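Adenylosuccinate lyase (Francisella tularensis subsp. tularensis SCHU S4, PDB 4EEI) probably catalyses two fumarate-releasing beta-eliminations of purine biosynthesis, splitting adenylosuccinate to AMP and the related succinocarboxamide ribotide (SAICAR) to AICAR. Local coordinates at residues 275-280 with 325-330; 114-119 with 319-324; 185-188 with 194-197; 178-183 with 196-201. One frame throughout, in Å; residues are numbered along the deposited sequence.

Following the chain from the N terminus, interaction 2 opens first, at 114-119 on helix 94-131. Its loop stays open for 200 residues. Inside it, 178-183 opens interaction 4 and 185-188 opens interaction 3. Both close on helix 192-202, where they share Lys196 and Lys197. They tie the preceding loop to that helix, and their centres lie about 6 Å apart. Interaction 1 opens later, at 275-280 on helix 272-293. Helix 304-333 then closes interaction 2 at 319-324 and interaction 1 at 325-330, so these two loops cross. They also touch, through a salt bridge from Arg325 to Asp116. Together they join three long helices.

Interaction 1 of 4, residues 275-280 with 325-330; sequences ENLTGM and RRMKNT. With AMP (adenosine monophosphate), chain C.
Arg326 reaches across from helix 304-333 to Leu277 and Asn276 on helix 272-293. The two short segments run nearly antiparallel, at 154°, with axes 10.6 Å apart. Starting from its CB, Arg326 first meets leucine: CB lies 4.0 Å from Leu277 CD2, and CG is almost as near to the same methyl. CG stands anti to the backbone N (chi1 177°) and the chain stays extended to NE. This carries the guanidinium over to Asn276. On the way, Arg326 CD passes 4.0 Å from Asn276 OD1. NE is hydrogen-bonded to Ser273 OG. At the tip, Arg326 NH1 lies 3.4 Å from Asn276 CG, and its polar partner is Tyr322 OH. The asparagine amide is stacked on the guanidinium, with the planes tilted by 24°. Asn276 CB sits over the same group, offset toward its rim.

Next to this polar layer, Leu277 CD1 fits against Met327. Leu277 CD1 is 3.7 Å from Met327 CA and equally far from Met327 CE. The methionine chain bends back to make this contact.

The amide nitrogen of Asn276 points to the nucleotide. Asn276 ND2 gives AMP O2P an almost perfectly straight hydrogen bond of 2.9 Å. Tyr5 and Arg4 also bind this AMP, together with Lys66, Gln212, Ser306 and Arg310 of the second subunit. The active site is thus shared between subunits. The arrangement is consistent with a second-shell role for Arg326: stacked on Asn276 and held by Tyr322 and Ser273, it probably helps to position the amide that binds the phosphate, and its positive charge probably favours the anion nearby.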
loop_
_atom_site.group_PDB
_atom_site.type_symbol
_atom_site.label_atom_id
_atom_site.label_comp_id
_atom_site.label_asym_id
_atom_site.label_seq_id
_atom_site.Cartn_x
_atom_site.Cartn_y
_atom_site.Cartn_z
ATOM N N GLU B 275 -9.536 15.747 -12.359
ATOM C CA GLU B 275 -9.807 14.304 -12.325
ATOM C C GLU B 275 -8.590 13.518 -12.813
ATOM O O GLU B 275 -8.147 12.561 -12.167
ATOM C CB GLU B 275 -11.080 13.960 -13.115
ATOM C CG GLU B 275 -12.339 14.403 -12.372
ATOM C CD GLU B 275 -13.629 14.164 -13.140
ATOM O OE1 GLU B 275 -13.629 13.405 -14.140
ATOM O OE2 GLU B 275 -14.661 14.746 -12.730
ATOM N N ASN B 276 -8.029 13.945 -13.936
ATOM C CA ASN B 276 -6.760 13.395 -14.414
ATOM C C ASN B 276 -5.685 13.407 -13.328
ATOM O O ASN B 276 -4.985 12.412 -13.120
ATOM C CB ASN B 276 -6.270 14.170 -15.652
ATOM C CG ASN B 276 -4.910 13.681 -16.151
ATOM O OD1 ASN B 276 -3.869 14.109 -15.655
ATOM N ND2 ASN B 276 -4.917 12.785 -17.141
ATOM N N LEU B 277 -5.578 14.522 -12.607
ATOM C CA LEU B 277 -4.524 14.667 -11.603
ATOM C C LEU B 277 -4.788 13.796 -10.372
ATOM O O LEU B 277 -3.867 13.425 -9.649
ATOM C CB LEU B 277 -4.354 16.134 -11.207
ATOM C CG LEU B 277 -3.912 17.052 -12.343
ATOM C CD1 LEU B 277 -4.122 18.508 -11.983
ATOM C CD2 LEU B 277 -2.462 16.803 -12.701
ATOM N N THR B 278 -6.048 13.465 -10.133
ATOM C CA THR B 278 -6.368 12.548 -9.049
ATOM C C THR B 278 -5.796 11.170 -9.403
ATOM O O THR B 278 -5.244 10.458 -8.544
ATOM C CB THR B 278 -7.893 12.491 -8.840
ATOM O OG1 THR B 278 -8.370 13.805 -8.482
ATOM C CG2 THR B 278 -8.245 11.504 -7.724
ATOM N N GLY B 279 -5.918 10.800 -10.672
ATOM C CA GLY B 279 -5.339 9.555 -11.164
ATOM C C GLY B 279 -3.835 9.563 -11.003
ATOM O O GLY B 279 -3.224 8.565 -10.596
ATOM N N MET B 280 -3.225 10.701 -11.310
ATOM C CA MET B 280 -1.776 10.815 -11.187
ATOM C C MET B 280 -1.348 10.632 -9.746
ATOM O O MET B 280 -0.340 9.979 -9.466
ATOM C CB MET B 280 -1.306 12.171 -11.708
ATOM C CG MET B 280 -1.619 12.394 -13.175
ATOM S SD MET B 280 -0.724 11.244 -14.247
ATOM C CE MET B 280 -1.449 11.681 -15.830
ATOM N N ARG B 325 3.031 20.598 -13.361
ATOM C CA ARG B 325 2.846 21.582 -14.433
ATOM C C ARG B 325 1.391 21.707 -14.809
ATOM O O ARG B 325 0.887 22.814 -15.042
ATOM C CB ARG B 325 3.673 21.209 -15.669
ATOM C CG ARG B 325 5.174 21.203 -15.421
ATOM C CD ARG B 325 5.967 21.033 -16.703
ATOM N NE ARG B 325 7.404 21.021 -16.420
ATOM C CZ ARG B 325 8.345 20.775 -17.326
ATOM N NH1 ARG B 325 8.011 20.511 -18.582
ATOM N NH2 ARG B 325 9.621 20.786 -16.969
ATOM N N ARG B 326 0.700 20.577 -14.896
ATOM C CA ARG B 326 -0.705 20.629 -15.317
ATOM C C ARG B 326 -1.571 21.268 -14.228
ATOM O O ARG B 326 -2.470 22.068 -14.524
ATOM C CB ARG B 326 -1.237 19.238 -15.673
ATOM C CG ARG B 326 -2.715 19.242 -16.039
ATOM C CD ARG B 326 -3.168 17.949 -16.709
ATOM N NE ARG B 326 -4.540 18.085 -17.204
ATOM C CZ ARG B 326 -5.132 17.226 -18.021
ATOM N NH1 ARG B 326 -4.474 16.152 -18.439
ATOM N NH2 ARG B 326 -6.381 17.448 -18.426
ATOM N N MET B 327 -1.298 20.928 -12.972
ATOM C CA MET B 327 -2.023 21.557 -11.867
ATOM C C MET B 327 -1.780 23.062 -11.817
ATOM O O MET B 327 -2.702 23.831 -11.577
ATOM C CB MET B 327 -1.646 20.928 -10.529
ATOM C CG MET B 327 -2.381 21.592 -9.348
ATOM S SD MET B 327 -4.183 21.342 -9.403
ATOM C CE MET B 327 -4.294 19.805 -8.482
ATOM N N LYS B 328 -0.542 23.490 -12.045
ATOM C CA LYS B 328 -0.259 24.926 -12.085
ATOM C C LYS B 328 -1.047 25.628 -13.183
ATOM O O LYS B 328 -1.644 26.692 -12.958
ATOM C CB LYS B 328 1.241 25.190 -12.261
ATOM C CG LYS B 328 1.582 26.670 -12.492
ATOM C CD LYS B 328 2.759 26.795 -13.444
ATOM C CE LYS B 328 3.395 28.176 -13.426
ATOM N NZ LYS B 328 2.500 29.287 -13.880
ATOM N N ASN B 329 -1.078 25.040 -14.374
ATOM C CA ASN B 329 -1.818 25.677 -15.460
ATOM C C ASN B 329 -3.318 25.685 -15.168
ATOM O O ASN B 329 -4.010 26.645 -15.486
ATOM C CB ASN B 329 -1.524 24.981 -16.789
ATOM C CG ASN B 329 -0.111 25.234 -17.284
ATOM O OD1 ASN B 329 0.429 26.337 -17.138
ATOM N ND2 ASN B 329 0.494 24.210 -17.888
ATOM N N THR B 330 -3.807 24.613 -14.557
ATOM C CA THR B 330 -5.214 24.519 -14.172
ATOM C C THR B 330 -5.579 25.579 -13.123
ATOM O O THR B 330 -6.632 26.206 -13.205
ATOM C CB THR B 330 -5.551 23.100 -13.657
ATOM O OG1 THR B 330 -5.457 22.167 -14.747
ATOM C CG2 THR B 330 -6.959 23.046 -13.104
HETATM P P AMP C . -7.065 11.234 -19.510
HETATM O O1P AMP C . -5.689 11.642 -19.969
HETATM O O2P AMP C . -7.493 11.859 -18.209
HETATM O O3P AMP C . -7.324 9.755 -19.603
HETATM O "O5'" AMP C . -8.048 11.883 -20.602
HETATM C "C5'" AMP C . -9.445 11.596 -20.593
HETATM C "C4'" AMP C . -10.040 11.983 -21.940
HETATM O "O4'" AMP C . -11.429 11.646 -21.988
HETATM C "C3'" AMP C . -9.937 13.480 -22.170
HETATM O "O3'" AMP C . -9.484 13.712 -23.504
HETATM C "C2'" AMP C . -11.351 13.993 -22.019
HETATM O "O2'" AMP C . -11.598 15.084 -22.904
HETATM C "C1'" AMP C . -12.191 12.786 -22.393
HETATM N N9 AMP C . -13.511 12.810 -21.719
HETATM C C8 AMP C . -14.069 13.863 -21.097
HETATM N N7 AMP C . -15.287 13.540 -20.594
HETATM C C5 AMP C . -15.521 12.252 -20.899
HETATM C C6 AMP C . -16.613 11.280 -20.671
HETATM N N6 AMP C . -17.731 11.634 -19.995
HETATM N N1 AMP C . -16.456 10.031 -21.160
HETATM C C2 AMP C . -15.351 9.668 -21.833
HETATM N N3 AMP C . -14.321 10.496 -22.077
HETATM C C4 AMP C . -14.347 11.777 -21.643
#

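Interaction 2 of 4, residues 114-119 with 319-324; sequences IKDLEA and IMVYAL
Asp116 and Leu117 on helix 94-131 meet Val321 and Leu324 on helix 304-333. This is helix-to-helix packing inside the long helical bundle of the fumarase/aspartase superfamily. The two segments run roughly parallel, at 25°, with axes 9.2 Å apart.

Leu324 lies at the middle of the first shell. Leu324 CB packs 4.0 Å from Asp116 CB. Its CG is anti to the carbonyl carbon (chi1 -66°), which turns the two methyls toward Leu117. Leu324 CD1 comes to 3.8 Å from the backbone N of Leu117, and Leu324 CD2 to 4.1 Å from Leu117 CD1. One leucine therefore touches both the backbone and the branched end of the other. Beside this apolar patch, Asp116 OD2 rests 3.3 Å from the CG1 methyl of Val321.

The carboxylate is buried but has a charged partner. Asp116 OD2 forms a salt bridge with Arg325 NE, one residue beyond the 319-324 segment. Arg325 in turn pairs with Glu9. The arginine thus fixes the acid group against the valine, and its charge probably favours the ionised form. Farther out, Phe161, Leu165 and Leu168 of helix 151-173 pack on Leu117. Val113 and Leu120, from helix 94-131 itself, flank Leu324.

No direct hydrogen bond links the two segments. A single water joins their backbones instead. The water oxygen donates to Asp116 O at 2.8 Å and, through a weak hydrogen bond, to Leu324 O at 2.7 Å.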
loop_
_atom_site.group_PDB
_atom_site.type_symbol
_atom_site.label_atom_id
_atom_site.label_comp_id
_atom_site.label_asym_id
_atom_site.label_seq_id
_atom_site.Cartn_x
_atom_site.Cartn_y
_atom_site.Cartn_z
ATOM N N ILE B 114 11.562 20.386 -8.308
ATOM C CA ILE B 114 11.637 21.522 -7.388
ATOM C C ILE B 114 11.216 22.824 -8.077
ATOM O O ILE B 114 10.460 23.633 -7.510
ATOM C CB ILE B 114 13.049 21.638 -6.770
ATOM C CG1 ILE B 114 13.247 20.528 -5.739
ATOM C CG2 ILE B 114 13.251 23.008 -6.098
ATOM C CD1 ILE B 114 14.671 20.427 -5.199
ATOM N N LYS B 115 11.686 23.027 -9.307
ATOM C CA LYS B 115 11.320 24.223 -10.059
ATOM C C LYS B 115 9.816 24.243 -10.273
ATOM O O LYS B 115 9.161 25.276 -10.094
ATOM C CB LYS B 115 12.024 24.250 -11.419
ATOM C CG LYS B 115 11.624 25.439 -12.283
ATOM C CD LYS B 115 12.104 25.290 -13.727
ATOM C CE LYS B 115 11.752 26.522 -14.574
ATOM N NZ LYS B 115 10.288 26.830 -14.602
ATOM N N ASP B 116 9.262 23.095 -10.646
ATOM C CA ASP B 116 7.826 23.023 -10.920
ATOM C C ASP B 116 6.969 23.072 -9.651
ATOM O O ASP B 116 5.873 23.620 -9.671
ATOM C CB ASP B 116 7.492 21.785 -11.758
ATOM C CG ASP B 116 8.000 21.900 -13.187
ATOM O OD1 ASP B 116 8.002 23.022 -13.730
ATOM O OD2 ASP B 116 8.415 20.873 -13.764
ATOM N N LEU B 117 7.458 22.500 -8.555
ATOM C CA LEU B 117 6.734 22.592 -7.286
ATOM C C LEU B 117 6.692 24.037 -6.779
ATOM O O LEU B 117 5.655 24.514 -6.318
ATOM C CB LEU B 117 7.346 21.659 -6.234
ATOM C CG LEU B 117 6.796 21.703 -4.801
ATOM C CD1 LEU B 117 5.309 21.378 -4.777
ATOM C CD2 LEU B 117 7.553 20.734 -3.905
ATOM N N GLU B 118 7.811 24.747 -6.875
ATOM C CA GLU B 118 7.829 26.144 -6.448
ATOM C C GLU B 118 6.915 26.995 -7.337
ATOM O O GLU B 118 6.257 27.924 -6.867
ATOM C CB GLU B 118 9.259 26.695 -6.452
ATOM C CG GLU B 118 9.373 28.094 -5.854
ATOM C CD GLU B 118 10.773 28.400 -5.343
ATOM O OE1 GLU B 118 11.747 27.978 -6.003
ATOM O OE2 GLU B 118 10.895 29.061 -4.283
ATOM N N ALA B 119 6.871 26.681 -8.630
ATOM C CA ALA B 119 6.008 27.427 -9.539
ATOM C C ALA B 119 4.532 27.193 -9.201
ATOM O O ALA B 119 3.707 28.104 -9.334
ATOM C CB ALA B 119 6.301 27.060 -10.989
ATOM N N ILE B 319 5.651 11.441 -13.959
ATOM C CA ILE B 319 4.310 11.787 -13.516
ATOM C C ILE B 319 4.340 13.020 -12.611
ATOM O O ILE B 319 3.471 13.879 -12.709
ATOM C CB ILE B 319 3.666 10.614 -12.761
ATOM C CG1 ILE B 319 3.349 9.473 -13.735
ATOM C CG2 ILE B 319 2.396 11.064 -12.049
ATOM C CD1 ILE B 319 2.992 8.153 -13.012
ATOM N N MET B 320 5.333 13.107 -11.734
ATOM C CA MET B 320 5.400 14.232 -10.798
ATOM C C MET B 320 5.543 15.551 -11.553
ATOM O O MET B 320 4.831 16.520 -11.279
ATOM C CB MET B 320 6.562 14.065 -9.810
ATOM C CG MET B 320 6.720 15.248 -8.848
ATOM S SD MET B 320 5.296 15.425 -7.755
ATOM C CE MET B 320 5.566 14.069 -6.623
ATOM N N VAL B 321 6.468 15.598 -12.499
ATOM C CA VAL B 321 6.659 16.818 -13.277
ATOM C C VAL B 321 5.411 17.136 -14.111
ATOM O O VAL B 321 4.937 18.280 -14.135
ATOM C CB VAL B 321 7.910 16.731 -14.161
ATOM C CG1 VAL B 321 7.974 17.920 -15.115
ATOM C CG2 VAL B 321 9.163 16.692 -13.282
ATOM N N TYR B 322 4.867 16.125 -14.782
ATOM C CA TYR B 322 3.623 16.306 -15.548
ATOM C C TYR B 322 2.507 16.864 -14.670
ATOM O O TYR B 322 1.810 17.802 -15.060
ATOM C CB TYR B 322 3.163 14.979 -16.175
ATOM C CG TYR B 322 1.840 15.094 -16.919
ATOM C CD1 TYR B 322 1.810 15.423 -18.259
ATOM C CD2 TYR B 322 0.623 14.865 -16.272
ATOM C CE1 TYR B 322 0.612 15.538 -18.949
ATOM C CE2 TYR B 322 -0.589 14.983 -16.956
ATOM C CZ TYR B 322 -0.578 15.312 -18.292
ATOM O OH TYR B 322 -1.762 15.434 -18.992
ATOM N N ALA B 323 2.348 16.300 -13.484
ATOM C CA ALA B 323 1.219 16.669 -12.637
ATOM C C ALA B 323 1.386 18.070 -12.071
ATOM O O ALA B 323 0.421 18.820 -11.999
ATOM C CB ALA B 323 1.013 15.643 -11.503
ATOM N N LEU B 324 2.600 18.424 -11.655
ATOM C CA LEU B 324 2.829 19.756 -11.082
ATOM C C LEU B 324 2.620 20.852 -12.120
ATOM O O LEU B 324 2.118 21.931 -11.797
ATOM C CB LEU B 324 4.236 19.872 -10.497
ATOM C CG LEU B 324 4.523 18.985 -9.283
ATOM C CD1 LEU B 324 5.997 19.019 -8.968
ATOM C CD2 LEU B 324 3.715 19.476 -8.079
HETATM O O HOH W 1 4.221 23.699 -11.879
#

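Interaction 3 of 4, residues 185-188 with 194-197; sequences GNYC and DEKK
The backbone of Tyr187 turns through a left-handed conformation (phi 54°), and its CA faces Glu195 CA on helix 192-202 across 9.4 Å. The turn is tied by a backbone hydrogen bond between Tyr187 and Ser181. Both side chains point across the gap and meet at their polar ends.

Glu195 CG is anti to the backbone N (chi1 178°), and the chain continues extended. This brings the carboxylate to the phenol at the end of the longer tyrosine side chain. Tyr187 OH donates a hydrogen bond to Glu195 OE1; the modelled 2.5 Å is very short, and the exact length is doubtful. Glu195 OE1 also lies 3.3 Å from Tyr187 CE1, at the ring edge and near its plane. The carboxylate plane is turned by 74° from the ring. The acid therefore meets the ring at its rim and does not stack on it.

Both partners have further bonds. Glu195 OE1 is in a salt bridge with Arg428 NH1 of the fourth subunit, and Tyr187 OH is hydrogen-bonded to NH2 of the same arginine. The other carboxylate oxygen, Glu195 OE2, takes the backbone N-H of Phe180. The buried carboxylate is thus gripped through both oxygens. The arginine probably helps to keep it ionised.

The contact joins the loop after helix 151-173 to the helix that follows it, 192-202. On the helix side, Asp194 packs on Ile30 of helix 16-33. On the loop side, Asn186 ND2 is hydrogen-bonded to Glu146 OE1 and Pro147 O on strand 143-149 of the fourth subunit.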
loop_
_atom_site.group_PDB
_atom_site.type_symbol
_atom_site.label_atom_id
_atom_site.label_comp_id
_atom_site.label_asym_id
_atom_site.label_seq_id
_atom_site.Cartn_x
_atom_site.Cartn_y
_atom_site.Cartn_z
ATOM N N GLY B 185 31.836 -2.884 -0.231
ATOM C CA GLY B 185 32.065 -1.712 0.595
ATOM C C GLY B 185 33.342 -1.825 1.391
ATOM O O GLY B 185 33.513 -1.158 2.412
ATOM N N ASN B 186 34.247 -2.670 0.911
ATOM C CA ASN B 186 35.389 -3.098 1.701
ATOM C C ASN B 186 36.725 -2.522 1.237
ATOM O O ASN B 186 37.741 -2.757 1.876
ATOM C CB ASN B 186 35.471 -4.623 1.699
ATOM C CG ASN B 186 35.478 -5.200 0.296
ATOM O OD1 ASN B 186 34.956 -4.585 -0.651
ATOM N ND2 ASN B 186 36.056 -6.391 0.150
ATOM N N TYR B 187 36.726 -1.789 0.127
ATOM C CA TYR B 187 37.945 -1.126 -0.340
ATOM C C TYR B 187 39.123 -2.079 -0.501
ATOM O O TYR B 187 40.173 -1.867 0.090
ATOM C CB TYR B 187 38.325 0.012 0.616
ATOM C CG TYR B 187 37.213 1.030 0.784
ATOM C CD1 TYR B 187 37.136 2.145 -0.041
ATOM C CD2 TYR B 187 36.232 0.858 1.751
ATOM C CE1 TYR B 187 36.123 3.074 0.105
ATOM C CE2 TYR B 187 35.206 1.775 1.904
ATOM C CZ TYR B 187 35.158 2.881 1.076
ATOM O OH TYR B 187 34.149 3.801 1.219
ATOM N N CYS B 188 38.959 -3.128 -1.300
ATOM C CA CYS B 188 40.079 -4.036 -1.553
ATOM C C CYS B 188 41.154 -3.336 -2.380
ATOM O O CYS B 188 42.344 -3.396 -2.071
ATOM C CB CYS B 188 39.617 -5.273 -2.323
ATOM S SG CYS B 188 41.027 -6.346 -2.773
ATOM N N ASP B 194 40.682 7.877 -2.678
ATOM C CA ASP B 194 40.262 7.829 -4.080
ATOM C C ASP B 194 38.786 8.146 -4.187
ATOM O O ASP B 194 38.365 8.975 -4.993
ATOM C CB ASP B 194 40.484 6.443 -4.678
ATOM C CG ASP B 194 41.926 6.012 -4.651
ATOM O OD1 ASP B 194 42.815 6.880 -4.764
ATOM O OD2 ASP B 194 42.162 4.787 -4.523
ATOM N N GLU B 195 38.005 7.457 -3.366
ATOM C CA GLU B 195 36.562 7.635 -3.350
ATOM C C GLU B 195 36.199 9.097 -3.139
ATOM O O GLU B 195 35.370 9.651 -3.855
ATOM C CB GLU B 195 35.959 6.784 -2.237
ATOM C CG GLU B 195 34.465 6.939 -2.106
ATOM C CD GLU B 195 33.890 6.018 -1.055
ATOM O OE1 GLU B 195 34.456 5.968 0.062
ATOM O OE2 GLU B 195 32.862 5.366 -1.339
ATOM N N LYS B 196 36.847 9.725 -2.164
ATOM C CA LYS B 196 36.565 11.120 -1.824
ATOM C C LYS B 196 36.893 12.080 -2.981
ATOM O O LYS B 196 36.130 13.013 -3.271
ATOM C CB LYS B 196 37.367 11.500 -0.570
ATOM C CG LYS B 196 36.989 12.841 0.040
ATOM C CD LYS B 196 35.528 12.840 0.456
ATOM C CE LYS B 196 35.147 14.137 1.148
ATOM N NZ LYS B 196 35.457 15.334 0.316
ATOM N N LYS B 197 38.029 11.858 -3.640
ATOM C CA LYS B 197 38.412 12.693 -4.781
ATOM C C LYS B 197 37.401 12.558 -5.916
ATOM O O LYS B 197 36.972 13.544 -6.512
ATOM C CB LYS B 197 39.812 12.324 -5.276
ATOM C CG LYS B 197 40.935 12.706 -4.325
ATOM C CD LYS B 197 42.284 12.190 -4.832
ATOM C CE LYS B 197 43.400 12.451 -3.829
ATOM N NZ LYS B 197 44.599 11.609 -4.120
#

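Interaction 4 of 4, residues 178-183 with 196-201; sequences VQFSGA and KKAADI
Phe180 and Val178 hold the tight part of this contact, against Ala198 and Ala199 of helix 192-202. The Ala198 methyl sits over one face of the phenylalanine ring in a CH-pi contact. Ala198 CB is 3.9 Å from the Phe180 ring centroid and 23° off the normal. The offset runs toward the rim, so the nearest ring atom is Phe180 CE2, at 3.6 Å from Ala198 CB. Alongside, Val178 CG2 packs 3.5 Å from Ala199 CB. Val26 and Ile30 of helix 16-33 also pack on the ring.

The other side of the helix is looser and faces solvent. There Lys196 and Asp200 are exposed and point away from the loop. They pair with each other one turn apart: Lys196 NZ meets Asp200 OD1 on its syn side at 3.0 Å, as a salt bridge.

No hydrogen bond crosses between the two segments. The loop backbone finds its partners nearby: Val178 with Pro205 and Glu207, and Ser181 N and Gly182 N with the Asp96 carboxylate. The contact between the segments is thus apolar, carried by small alanine methyls, while the loop's polar backbone groups bond to residues outside it.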
loop_
_atom_site.group_PDB
_atom_site.type_symbol
_atom_site.label_atom_id
_atom_site.label_comp_id
_atom_site.label_asym_id
_atom_site.label_seq_id
_atom_site.Cartn_x
_atom_site.Cartn_y
_atom_site.Cartn_z
ATOM N N VAL B 178 27.257 9.301 -3.427
ATOM C CA VAL B 178 27.887 8.383 -4.364
ATOM C C VAL B 178 28.753 7.394 -3.587
ATOM O O VAL B 178 28.997 7.577 -2.386
ATOM C CB VAL B 178 28.726 9.136 -5.410
ATOM C CG1 VAL B 178 27.827 10.030 -6.268
ATOM C CG2 VAL B 178 29.796 9.962 -4.714
ATOM N N GLN B 179 29.209 6.339 -4.256
ATOM C CA GLN B 179 30.087 5.372 -3.609
ATOM C C GLN B 179 31.161 4.897 -4.570
ATOM O O GLN B 179 30.904 4.705 -5.758
ATOM C CB GLN B 179 29.292 4.160 -3.094
ATOM C CG GLN B 179 28.524 3.412 -4.200
ATOM C CD GLN B 179 28.361 1.924 -3.915
ATOM O OE1 GLN B 179 28.962 1.388 -2.986
ATOM N NE2 GLN B 179 27.549 1.250 -4.724
ATOM N N PHE B 180 32.371 4.712 -4.054
ATOM C CA PHE B 180 33.401 4.000 -4.794
ATOM C C PHE B 180 34.122 3.109 -3.790
ATOM O O PHE B 180 35.272 3.360 -3.428
ATOM C CB PHE B 180 34.371 4.979 -5.466
ATOM C CG PHE B 180 33.714 5.910 -6.455
ATOM C CD1 PHE B 180 33.587 5.547 -7.788
ATOM C CD2 PHE B 180 33.240 7.153 -6.052
ATOM C CE1 PHE B 180 32.986 6.399 -8.708
ATOM C CE2 PHE B 180 32.633 8.027 -6.971
ATOM C CZ PHE B 180 32.507 7.645 -8.296
ATOM N N SER B 181 33.423 2.074 -3.326
ATOM C CA SER B 181 33.897 1.276 -2.202
ATOM C C SER B 181 34.242 -0.167 -2.582
ATOM O O SER B 181 34.712 -0.936 -1.751
ATOM C CB SER B 181 32.861 1.296 -1.072
ATOM O OG SER B 181 31.578 0.917 -1.536
ATOM N N GLY B 182 34.005 -0.543 -3.832
ATOM C CA GLY B 182 34.357 -1.885 -4.261
ATOM C C GLY B 182 33.292 -2.919 -3.921
ATOM O O GLY B 182 32.207 -2.579 -3.444
ATOM N N ALA B 183 33.629 -4.183 -4.161
ATOM C CA ALA B 183 32.684 -5.304 -4.164
ATOM C C ALA B 183 31.642 -5.331 -3.040
ATOM O O ALA B 183 30.460 -5.522 -3.309
ATOM C CB ALA B 183 33.448 -6.629 -4.211
ATOM N N LYS B 196 36.847 9.725 -2.164
ATOM C CA LYS B 196 36.565 11.120 -1.824
ATOM C C LYS B 196 36.893 12.080 -2.981
ATOM O O LYS B 196 36.130 13.013 -3.271
ATOM C CB LYS B 196 37.367 11.500 -0.570
ATOM C CG LYS B 196 36.989 12.841 0.040
ATOM C CD LYS B 196 35.528 12.840 0.456
ATOM C CE LYS B 196 35.147 14.137 1.148
ATOM N NZ LYS B 196 35.457 15.334 0.316
ATOM N N LYS B 197 38.029 11.858 -3.640
ATOM C CA LYS B 197 38.412 12.693 -4.781
ATOM C C LYS B 197 37.401 12.558 -5.916
ATOM O O LYS B 197 36.972 13.544 -6.512
ATOM C CB LYS B 197 39.812 12.324 -5.276
ATOM C CG LYS B 197 40.935 12.706 -4.325
ATOM C CD LYS B 197 42.284 12.190 -4.832
ATOM C CE LYS B 197 43.400 12.451 -3.829
ATOM N NZ LYS B 197 44.599 11.609 -4.120
ATOM N N ALA B 198 37.016 11.323 -6.205
ATOM C CA ALA B 198 36.050 11.062 -7.263
ATOM C C ALA B 198 34.700 11.697 -6.934
ATOM O O ALA B 198 34.047 12.266 -7.807
ATOM C CB ALA B 198 35.896 9.569 -7.472
ATOM N N ALA B 199 34.273 11.580 -5.676
ATOM C CA ALA B 199 33.016 12.190 -5.233
ATOM C C ALA B 199 33.059 13.710 -5.358
ATOM O O ALA B 199 32.064 14.339 -5.745
ATOM C CB ALA B 199 32.693 11.773 -3.802
ATOM N N ASP B 200 34.208 14.303 -5.037
ATOM C CA ASP B 200 34.373 15.753 -5.162
ATOM C C ASP B 200 34.275 16.212 -6.621
ATOM O O ASP B 200 33.755 17.292 -6.913
ATOM C CB ASP B 200 35.710 16.209 -4.569
ATOM C CG ASP B 200 35.711 16.216 -3.047
ATOM O OD1 ASP B 200 34.622 16.123 -2.438
ATOM O OD2 ASP B 200 36.813 16.325 -2.463
ATOM N N ILE B 201 34.780 15.390 -7.534
ATOM C CA ILE B 201 34.644 15.682 -8.961
ATOM C C ILE B 201 33.167 15.671 -9.367
ATOM O O ILE B 201 32.719 16.509 -10.155
ATOM C CB ILE B 201 35.473 14.696 -9.816
ATOM C CG1 ILE B 201 36.966 15.025 -9.696
ATOM C CG2 ILE B 201 35.063 14.758 -11.279
ATOM C CD1 ILE B 201 37.878 13.910 -10.159
#